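Local coordinates for cell envelope-related transcriptional attenuator domain-containing protein (Streptococcus agalactiae, PDB 3OKZ), which is of unknown function but probably takes part in attaching glycopolymers to the bacterial cell wall, at residues 76-81 and 89-94; 96-101 and 107-112; 244-249 and 268-273. One frame throughout, in Å; residues are numbered along the deposited sequence.

Contact 1: 76-81 and 89-94; sequences NGQTGV and YASGGA
The carboxamide nitrogen of Asn76 reaches across to the main chain of Ser91, with ND2 at 2.9 Å from Ser91 O. The donor meets a lone pair of that oxygen in the carbonyl plane, yet the bond is bent, with 134° at the hydrogen, and the acceptor lies 16° out of the amide plane. Beyond this bond ND2 also rests against the CA of Gly92, at 3.7 Å. OD1 of the same amide weakly accepts the N-H of Gln78, as in an Asx turn; it also lies close to Ser91 O, but these two acceptors form no bond. Asn76 O takes the N-H of Thr79 at 3.2 Å and closes a type I beta turn.

Gln78 supplies the apolar part. Its CB lies 3.6 Å from Ser91 OG and its CG is 3.9 Å from Ser91 CB; the chain then bends at chi2 (-58°), which carries the amide away from the contact. Ser91 OG finds its polar partner in Ala87 O, in helix 87-90, which ends just before Ser91. Asn76 and Ser91 both touch Met96 (a selenomethionine) of helix 93-105.

One bent hydrogen bond and a small patch of methylene packing thus join the 76-79 turn to the break between two helices, and the amide serves both sides at once, in a surface contact whose hold is probably modest.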
loop_
_atom_site.group_PDB
_atom_site.type_symbol
_atom_site.label_atom_id
_atom_site.label_comp_id
_atom_site.label_asym_id
_atom_site.label_seq_id
_atom_site.Cartn_x
_atom_site.Cartn_y
_atom_site.Cartn_z
ATOM N N ASN A 76 5.438 23.005 -2.428
ATOM C CA ASN A 76 5.889 21.936 -3.330
ATOM C C ASN A 76 5.605 22.220 -4.813
ATOM O O ASN A 76 4.458 22.463 -5.216
ATOM C CB ASN A 76 5.249 20.596 -2.930
ATOM C CG ASN A 76 6.144 19.403 -3.255
ATOM O OD1 ASN A 76 6.444 19.129 -4.420
ATOM N ND2 ASN A 76 6.582 18.697 -2.220
ATOM N N GLY A 77 6.662 22.171 -5.621
ATOM C CA GLY A 77 6.513 22.431 -7.041
ATOM C C GLY A 77 5.522 21.540 -7.779
ATOM O O GLY A 77 5.020 21.901 -8.841
ATOM N N GLN A 78 5.217 20.379 -7.219
ATOM C CA GLN A 78 4.303 19.463 -7.883
ATOM C C GLN A 78 2.862 19.399 -7.372
ATOM O O GLN A 78 2.078 18.587 -7.854
ATOM C CB GLN A 78 4.907 18.060 -7.882
ATOM C CG GLN A 78 6.056 17.899 -8.844
ATOM C CD GLN A 78 5.639 18.221 -10.260
ATOM O OE1 GLN A 78 4.491 17.982 -10.643
ATOM N NE2 GLN A 78 6.571 18.753 -11.053
ATOM N N THR A 79 2.504 20.244 -6.411
ATOM C CA THR A 79 1.137 20.230 -5.899
ATOM C C THR A 79 0.185 20.689 -6.999
ATOM O O THR A 79 0.576 21.455 -7.879
ATOM C CB THR A 79 0.980 21.170 -4.686
ATOM O OG1 THR A 79 1.986 20.870 -3.711
ATOM C CG2 THR A 79 -0.394 20.995 -4.051
ATOM N N GLY A 80 -1.060 20.215 -6.949
ATOM C CA GLY A 80 -2.052 20.590 -7.948
ATOM C C GLY A 80 -1.630 20.354 -9.392
ATOM O O GLY A 80 -1.969 21.136 -10.285
ATOM N N VAL A 81 -0.889 19.272 -9.619
ATOM C CA VAL A 81 -0.406 18.911 -10.950
ATOM C C VAL A 81 -0.863 17.502 -11.319
ATOM O O VAL A 81 -0.770 16.586 -10.507
ATOM C CB VAL A 81 1.132 18.933 -11.005
ATOM C CG1 VAL A 81 1.606 18.509 -12.380
ATOM C CG2 VAL A 81 1.647 20.317 -10.659
ATOM N N TYR A 89 4.531 10.569 -3.459
ATOM C CA TYR A 89 5.679 10.300 -2.593
ATOM C C TYR A 89 6.962 10.731 -3.299
ATOM O O TYR A 89 7.812 11.397 -2.711
ATOM C CB TYR A 89 5.742 8.807 -2.253
ATOM C CG TYR A 89 6.685 8.446 -1.125
ATOM C CD1 TYR A 89 8.060 8.354 -1.335
ATOM C CD2 TYR A 89 6.199 8.179 0.157
ATOM C CE1 TYR A 89 8.926 8.000 -0.291
ATOM C CE2 TYR A 89 7.053 7.825 1.202
ATOM C CZ TYR A 89 8.410 7.738 0.971
ATOM O OH TYR A 89 9.251 7.390 2.003
ATOM N N ALA A 90 7.091 10.356 -4.568
ATOM C CA ALA A 90 8.267 10.705 -5.371
ATOM C C ALA A 90 8.681 12.178 -5.264
ATOM O O ALA A 90 9.869 12.485 -5.192
ATOM C CB ALA A 90 8.024 10.347 -6.831
ATOM N N SER A 91 7.718 13.088 -5.250
ATOM C CA SER A 91 8.061 14.499 -5.155
ATOM C C SER A 91 7.515 15.203 -3.914
ATOM O O SER A 91 7.357 16.423 -3.904
ATOM C CB SER A 91 7.578 15.222 -6.406
ATOM O OG SER A 91 6.202 14.978 -6.618
ATOM N N GLY A 92 7.231 14.443 -2.865
ATOM C CA GLY A 92 6.699 15.042 -1.654
ATOM C C GLY A 92 6.693 14.044 -0.520
ATOM O O GLY A 92 6.265 14.346 0.592
ATOM N N GLY A 93 7.168 12.841 -0.820
ATOM C CA GLY A 93 7.235 11.788 0.171
ATOM C C GLY A 93 5.956 11.513 0.931
ATOM O O GLY A 93 4.875 11.952 0.546
ATOM N N ALA A 94 6.104 10.780 2.030
ATOM C CA ALA A 94 5.003 10.384 2.901
ATOM C C ALA A 94 3.829 11.363 2.969
ATOM O O ALA A 94 2.686 10.994 2.670
ATOM C CB ALA A 94 5.541 10.124 4.300
#

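Contact 2: 96-101 and 107-112; sequences MALMTV and INVDYF
Leu98 and Val109 are where the backbones come nearest, their CA atoms 7.6 Å apart, as the loop 107-110 returns past the middle of helix 93-105 on its way into strand 111-116; no hydrogen bond joins the two segments.

One methyl does most of the touching. Leu98 CD1 sits against the branch point of Val109, 3.7 Å from CB, and reaches both methyls as well, with CG1 at 4.0 Å and CG2 at 4.1 Å, so it is seated on the fork of the valine. The leucine and valine run antiparallel, side by side, instead of meeting end to end. Leu98 gets there because its CG stands anti to the backbone N (chi1 -178°), extending the branch from the helix toward the loop before strand 111-116. One helical turn further on, Val101 brings CG1 to 4.3 Å from Val109 CG2, a looser touch that leaves the valine flanked by two helix residues. Phe112, whose side chain also sets out toward the helix, contributes more distant cover.

Around this, Ala97 and Phe112 pack on Met25 and Val109 on Ser21, both of strand 20-28, so the helix lies against one face of the mixed sheet. The two residues after Val109 turn the other way: Asp110 is bonded to Ser21 N and Ser11 OG, and the hydroxyl of Tyr111 to Ile14 N. The N-H of Val109 donates weakly to Gln102 OE1, on the helix.

The closest contacts are aliphatic, which gives shape but little directionality: this is apolar packing of the helix on the loop that leads into the strand, largely buried, in which burial of branched side chains does the work while the Asp110 carboxylate and the Tyr111 hydroxyl find partners elsewhere.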
loop_
_atom_site.group_PDB
_atom_site.type_symbol
_atom_site.label_atom_id
_atom_site.label_comp_id
_atom_site.label_asym_id
_atom_site.label_seq_id
_atom_site.Cartn_x
_atom_site.Cartn_y
_atom_site.Cartn_z
HETATM N N MSE A 96 2.838 13.962 1.096
HETATM C CA MSE A 96 2.112 14.189 -0.152
HETATM C C MSE A 96 1.374 12.929 -0.569
HETATM O O MSE A 96 0.279 12.997 -1.115
HETATM C CB MSE A 96 3.078 14.644 -1.257
HETATM C CG MSE A 96 2.404 15.101 -2.550
HETATM SE SE MSE A 96 3.600 16.171 -3.662
HETATM C CE MSE A 96 2.925 17.926 -3.224
ATOM N N ALA A 97 1.976 11.779 -0.302
ATOM C CA ALA A 97 1.341 10.520 -0.634
ATOM C C ALA A 97 0.083 10.453 0.208
ATOM O O ALA A 97 -1.011 10.170 -0.291
ATOM C CB ALA A 97 2.252 9.369 -0.287
ATOM N N LEU A 98 0.233 10.728 1.498
ATOM C CA LEU A 98 -0.915 10.683 2.375
ATOM C C LEU A 98 -1.983 11.655 1.895
ATOM O O LEU A 98 -3.126 11.256 1.648
ATOM C CB LEU A 98 -0.518 11.017 3.809
ATOM C CG LEU A 98 -1.720 10.916 4.752
ATOM C CD1 LEU A 98 -2.143 9.467 4.875
ATOM C CD2 LEU A 98 -1.372 11.485 6.109
HETATM N N MSE A 99 -1.608 12.923 1.741
HETATM C CA MSE A 99 -2.566 13.934 1.310
HETATM C C MSE A 99 -3.250 13.584 -0.005
HETATM O O MSE A 99 -4.476 13.721 -0.137
HETATM C CB MSE A 99 -1.873 15.285 1.209
HETATM C CG MSE A 99 -1.338 15.768 2.557
HETATM SE SE MSE A 99 -0.647 17.561 2.539
HETATM C CE MSE A 99 -2.187 18.471 3.275
ATOM N N THR A 100 -2.448 13.121 -0.966
ATOM C CA THR A 100 -2.948 12.723 -2.279
ATOM C C THR A 100 -3.906 11.552 -2.124
ATOM O O THR A 100 -4.926 11.485 -2.805
ATOM C CB THR A 100 -1.804 12.288 -3.215
ATOM O OG1 THR A 100 -0.829 13.333 -3.294
ATOM C CG2 THR A 100 -2.335 12.002 -4.614
ATOM N N VAL A 101 -3.586 10.636 -1.218
ATOM C CA VAL A 101 -4.446 9.477 -1.000
ATOM C C VAL A 101 -5.732 9.845 -0.285
ATOM O O VAL A 101 -6.797 9.285 -0.579
ATOM C CB VAL A 101 -3.714 8.374 -0.199
ATOM C CG1 VAL A 101 -4.727 7.389 0.396
ATOM C CG2 VAL A 101 -2.726 7.637 -1.125
ATOM N N ILE A 107 -11.481 10.717 2.298
ATOM C CA ILE A 107 -11.504 10.213 3.661
ATOM C C ILE A 107 -10.221 10.603 4.381
ATOM O O ILE A 107 -9.186 10.854 3.756
ATOM C CB ILE A 107 -11.632 8.667 3.660
ATOM C CG1 ILE A 107 -11.802 8.145 5.082
ATOM C CG2 ILE A 107 -10.385 8.039 3.056
ATOM C CD1 ILE A 107 -11.925 6.638 5.147
ATOM N N ASN A 108 -10.297 10.673 5.703
ATOM C CA ASN A 108 -9.125 10.997 6.498
ATOM C C ASN A 108 -8.516 9.669 6.926
ATOM O O ASN A 108 -9.179 8.802 7.514
ATOM C CB ASN A 108 -9.518 11.858 7.705
ATOM C CG ASN A 108 -9.798 13.322 7.314
ATOM O OD1 ASN A 108 -10.111 14.163 8.164
ATOM N ND2 ASN A 108 -9.679 13.624 6.020
ATOM N N VAL A 109 -7.249 9.502 6.591
ATOM C CA VAL A 109 -6.522 8.273 6.898
ATOM C C VAL A 109 -5.879 8.300 8.288
ATOM O O VAL A 109 -4.800 8.854 8.467
ATOM C CB VAL A 109 -5.416 8.032 5.841
ATOM C CG1 VAL A 109 -4.729 6.708 6.092
ATOM C CG2 VAL A 109 -6.014 8.076 4.454
ATOM N N ASP A 110 -6.541 7.685 9.256
ATOM C CA ASP A 110 -6.059 7.624 10.634
ATOM C C ASP A 110 -4.539 7.573 10.826
ATOM O O ASP A 110 -3.939 8.481 11.407
ATOM C CB ASP A 110 -6.703 6.421 11.325
ATOM C CG ASP A 110 -8.156 6.652 11.650
ATOM O OD1 ASP A 110 -8.933 5.680 11.663
ATOM O OD2 ASP A 110 -8.522 7.815 11.904
ATOM N N TYR A 111 -3.915 6.511 10.342
ATOM C CA TYR A 111 -2.478 6.372 10.506
ATOM C C TYR A 111 -1.722 6.220 9.196
ATOM O O TYR A 111 -2.270 6.415 8.115
ATOM C CB TYR A 111 -2.174 5.195 11.443
ATOM C CG TYR A 111 -2.878 5.335 12.765
ATOM C CD1 TYR A 111 -4.150 4.805 12.960
ATOM C CD2 TYR A 111 -2.316 6.099 13.790
ATOM C CE1 TYR A 111 -4.852 5.039 14.143
ATOM C CE2 TYR A 111 -3.011 6.342 14.975
ATOM C CZ TYR A 111 -4.279 5.815 15.143
ATOM O OH TYR A 111 -4.984 6.110 16.288
ATOM N N PHE A 112 -0.453 5.865 9.303
ATOM C CA PHE A 112 0.388 5.726 8.138
ATOM C C PHE A 112 1.644 4.960 8.517
ATOM O O PHE A 112 2.259 5.206 9.558
ATOM C CB PHE A 112 0.757 7.124 7.638
ATOM C CG PHE A 112 2.063 7.190 6.922
ATOM C CD1 PHE A 112 2.136 6.939 5.550
ATOM C CD2 PHE A 112 3.231 7.484 7.625
ATOM C CE1 PHE A 112 3.356 6.974 4.879
ATOM C CE2 PHE A 112 4.463 7.522 6.969
ATOM C CZ PHE A 112 4.523 7.264 5.588
#

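Contact 3: 244-249 and 268-273; sequences YQLKGE and LAVQNR
Two kinds of interaction hold the strand residues to the helix, and the larger in buried area is the stack of Arg273 on Tyr244. The guanidinium lies over one face of the ring, its CZ 3.8 Å from the ring centroid and 27° off the normal, with the two planes inclined by 28°. It is displaced toward the CD2 side: CZ is 3.4 Å from CD2, while NH1 reaches over CD2 and CE2 and NH2 lies over the CD2, CG and CB end. This is a cation-pi contact. The arginine leaves the helix with CG anti to its backbone N (chi1 -171°), then folds at chi2 and chi3, and that double bend lays the flat end on the ring.

The apolar contact is smaller. Leu246 CD1 approaches the fork of Val270, 4.1 Å from CG2 and 4.2 Å from CG1, the side chains crossing at a slant. Val270 and Arg273 are three residues apart, about one helical turn, so one face of helix 264-277 supplies both contacts; Tyr244 and Leu246 come from the same side of the strand.

Between them, Gln245 points away from the helix. Its NE2 donates to Leu246 O at 3.1 Å, coming from above the carbonyl plane and not along a lone pair, and OE1 is bonded to Arg187.

Helix 264-277 therefore folds back on strand 241-252 after the short strand 258-261. Its hold mixes a buried aliphatic pair with a partly exposed charged stack, in which the aromatic face probably steadies the positive charge of Arg273 without a salt bridge across this contact.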
loop_
_atom_site.group_PDB
_atom_site.type_symbol
_atom_site.label_atom_id
_atom_site.label_comp_id
_atom_site.label_asym_id
_atom_site.label_seq_id
_atom_site.Cartn_x
_atom_site.Cartn_y
_atom_site.Cartn_z
ATOM N N TYR A 244 -8.621 -6.111 -1.910
ATOM C CA TYR A 244 -9.205 -5.507 -3.099
ATOM C C TYR A 244 -8.168 -4.694 -3.852
ATOM O O TYR A 244 -7.192 -4.217 -3.269
ATOM C CB TYR A 244 -10.371 -4.589 -2.730
ATOM C CG TYR A 244 -11.424 -5.224 -1.851
ATOM C CD1 TYR A 244 -11.179 -5.468 -0.497
ATOM C CD2 TYR A 244 -12.669 -5.580 -2.374
ATOM C CE1 TYR A 244 -12.145 -6.048 0.314
ATOM C CE2 TYR A 244 -13.645 -6.163 -1.573
ATOM C CZ TYR A 244 -13.379 -6.396 -0.231
ATOM O OH TYR A 244 -14.340 -6.992 0.558
ATOM N N GLN A 245 -8.392 -4.537 -5.152
ATOM C CA GLN A 245 -7.491 -3.777 -6.008
ATOM C C GLN A 245 -8.265 -2.640 -6.683
ATOM O O GLN A 245 -9.285 -2.860 -7.336
ATOM C CB GLN A 245 -6.863 -4.692 -7.074
ATOM C CG GLN A 245 -5.991 -3.958 -8.110
ATOM C CD GLN A 245 -4.720 -3.366 -7.525
ATOM O OE1 GLN A 245 -3.856 -4.087 -7.039
ATOM N NE2 GLN A 245 -4.605 -2.048 -7.574
ATOM N N LEU A 246 -7.781 -1.419 -6.503
ATOM C CA LEU A 246 -8.409 -0.250 -7.101
ATOM C C LEU A 246 -7.819 -0.079 -8.497
ATOM O O LEU A 246 -6.615 0.123 -8.642
ATOM C CB LEU A 246 -8.108 0.981 -6.251
ATOM C CG LEU A 246 -8.551 2.316 -6.840
ATOM C CD1 LEU A 246 -10.074 2.354 -6.930
ATOM C CD2 LEU A 246 -8.023 3.446 -5.977
ATOM N N LYS A 247 -8.651 -0.172 -9.528
ATOM C CA LYS A 247 -8.131 -0.025 -10.885
ATOM C C LYS A 247 -9.051 0.709 -11.853
ATOM O O LYS A 247 -10.274 0.610 -11.759
ATOM C CB LYS A 247 -7.786 -1.401 -11.466
ATOM C CG LYS A 247 -8.906 -2.418 -11.349
ATOM C CD LYS A 247 -8.504 -3.771 -11.935
ATOM C CE LYS A 247 -9.539 -4.848 -11.594
ATOM N NZ LYS A 247 -9.340 -6.118 -12.351
ATOM N N GLY A 248 -8.448 1.449 -12.778
ATOM C CA GLY A 248 -9.226 2.164 -13.773
ATOM C C GLY A 248 -8.965 1.601 -15.163
ATOM O O GLY A 248 -8.215 0.634 -15.310
ATOM N N GLU A 249 -9.586 2.187 -16.184
ATOM C CA GLU A 249 -9.372 1.730 -17.550
ATOM C C GLU A 249 -8.028 2.260 -18.024
ATOM O O GLU A 249 -7.602 3.327 -17.605
ATOM C CB GLU A 249 -10.474 2.245 -18.473
ATOM C CG GLU A 249 -11.373 1.150 -19.040
ATOM C CD GLU A 249 -12.349 0.607 -18.017
ATOM O OE1 GLU A 249 -11.908 0.266 -16.896
ATOM O OE2 GLU A 249 -13.558 0.518 -18.339
ATOM N N LEU A 268 -16.398 5.578 -6.528
ATOM C CA LEU A 268 -17.349 5.881 -5.460
ATOM C C LEU A 268 -17.535 4.605 -4.637
ATOM O O LEU A 268 -17.186 4.559 -3.459
ATOM C CB LEU A 268 -18.687 6.343 -6.057
ATOM C CG LEU A 268 -19.776 6.995 -5.188
ATOM C CD1 LEU A 268 -20.482 5.956 -4.350
ATOM C CD2 LEU A 268 -19.157 8.068 -4.318
ATOM N N ALA A 269 -18.063 3.568 -5.277
ATOM C CA ALA A 269 -18.292 2.283 -4.631
ATOM C C ALA A 269 -17.156 1.866 -3.693
ATOM O O ALA A 269 -17.388 1.446 -2.556
ATOM C CB ALA A 269 -18.489 1.214 -5.687
ATOM N N VAL A 270 -15.931 1.975 -4.189
ATOM C CA VAL A 270 -14.744 1.602 -3.431
ATOM C C VAL A 270 -14.564 2.495 -2.207
ATOM O O VAL A 270 -14.187 2.019 -1.129
ATOM C CB VAL A 270 -13.474 1.686 -4.318
ATOM C CG1 VAL A 270 -12.256 1.236 -3.537
ATOM C CG2 VAL A 270 -13.655 0.833 -5.561
ATOM N N GLN A 271 -14.822 3.789 -2.379
ATOM C CA GLN A 271 -14.696 4.727 -1.277
ATOM C C GLN A 271 -15.650 4.256 -0.193
ATOM O O GLN A 271 -15.240 3.874 0.897
ATOM C CB GLN A 271 -15.110 6.143 -1.704
ATOM C CG GLN A 271 -14.213 6.858 -2.714
ATOM C CD GLN A 271 -14.637 8.306 -2.912
ATOM O OE1 GLN A 271 -13.958 9.089 -3.576
ATOM N NE2 GLN A 271 -15.773 8.665 -2.331
ATOM N N ASN A 272 -16.936 4.272 -0.524
ATOM C CA ASN A 272 -18.000 3.890 0.396
ATOM C C ASN A 272 -17.811 2.513 1.030
ATOM O O ASN A 272 -18.195 2.297 2.181
ATOM C CB ASN A 272 -19.352 3.980 -0.328
ATOM C CG ASN A 272 -19.680 5.408 -0.786
ATOM O OD1 ASN A 272 -20.689 5.634 -1.457
ATOM N ND2 ASN A 272 -18.828 6.375 -0.420
ATOM N N ARG A 273 -17.225 1.586 0.281
ATOM C CA ARG A 273 -16.968 0.244 0.796
ATOM C C ARG A 273 -15.998 0.430 1.960
ATOM O O ARG A 273 -16.172 -0.146 3.039
ATOM C CB ARG A 273 -16.334 -0.622 -0.298
ATOM C CG ARG A 273 -16.215 -2.100 0.029
ATOM C CD ARG A 273 -14.778 -2.482 0.360
ATOM N NE ARG A 273 -13.838 -2.078 -0.686
ATOM C CZ ARG A 273 -13.913 -2.449 -1.964
ATOM N NH1 ARG A 273 -14.892 -3.247 -2.387
ATOM N NH2 ARG A 273 -13.004 -2.015 -2.829
#

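Contacts 1 and 2 are neighbours, their centres 13 Å apart, and share helix 93-105. Met96 is the main joint: its CE also packs on Thr79 OG1, so the residue that opens the helical segment of contact 2 also underlies the turn of contact 1. Ala94 adds a second touch, on Phe112. Contact 3 stands apart, with its nearest atoms about 6 Å from contact 2 and about 15 Å from contact 1, yet strands 111-116 and 241-252 belong to one mixed sheet, and Ile107 packs on Leu278 just beyond helix 264-277. All three are structural packing within the LytR/CpsA/Psr-family piece of a longer protein.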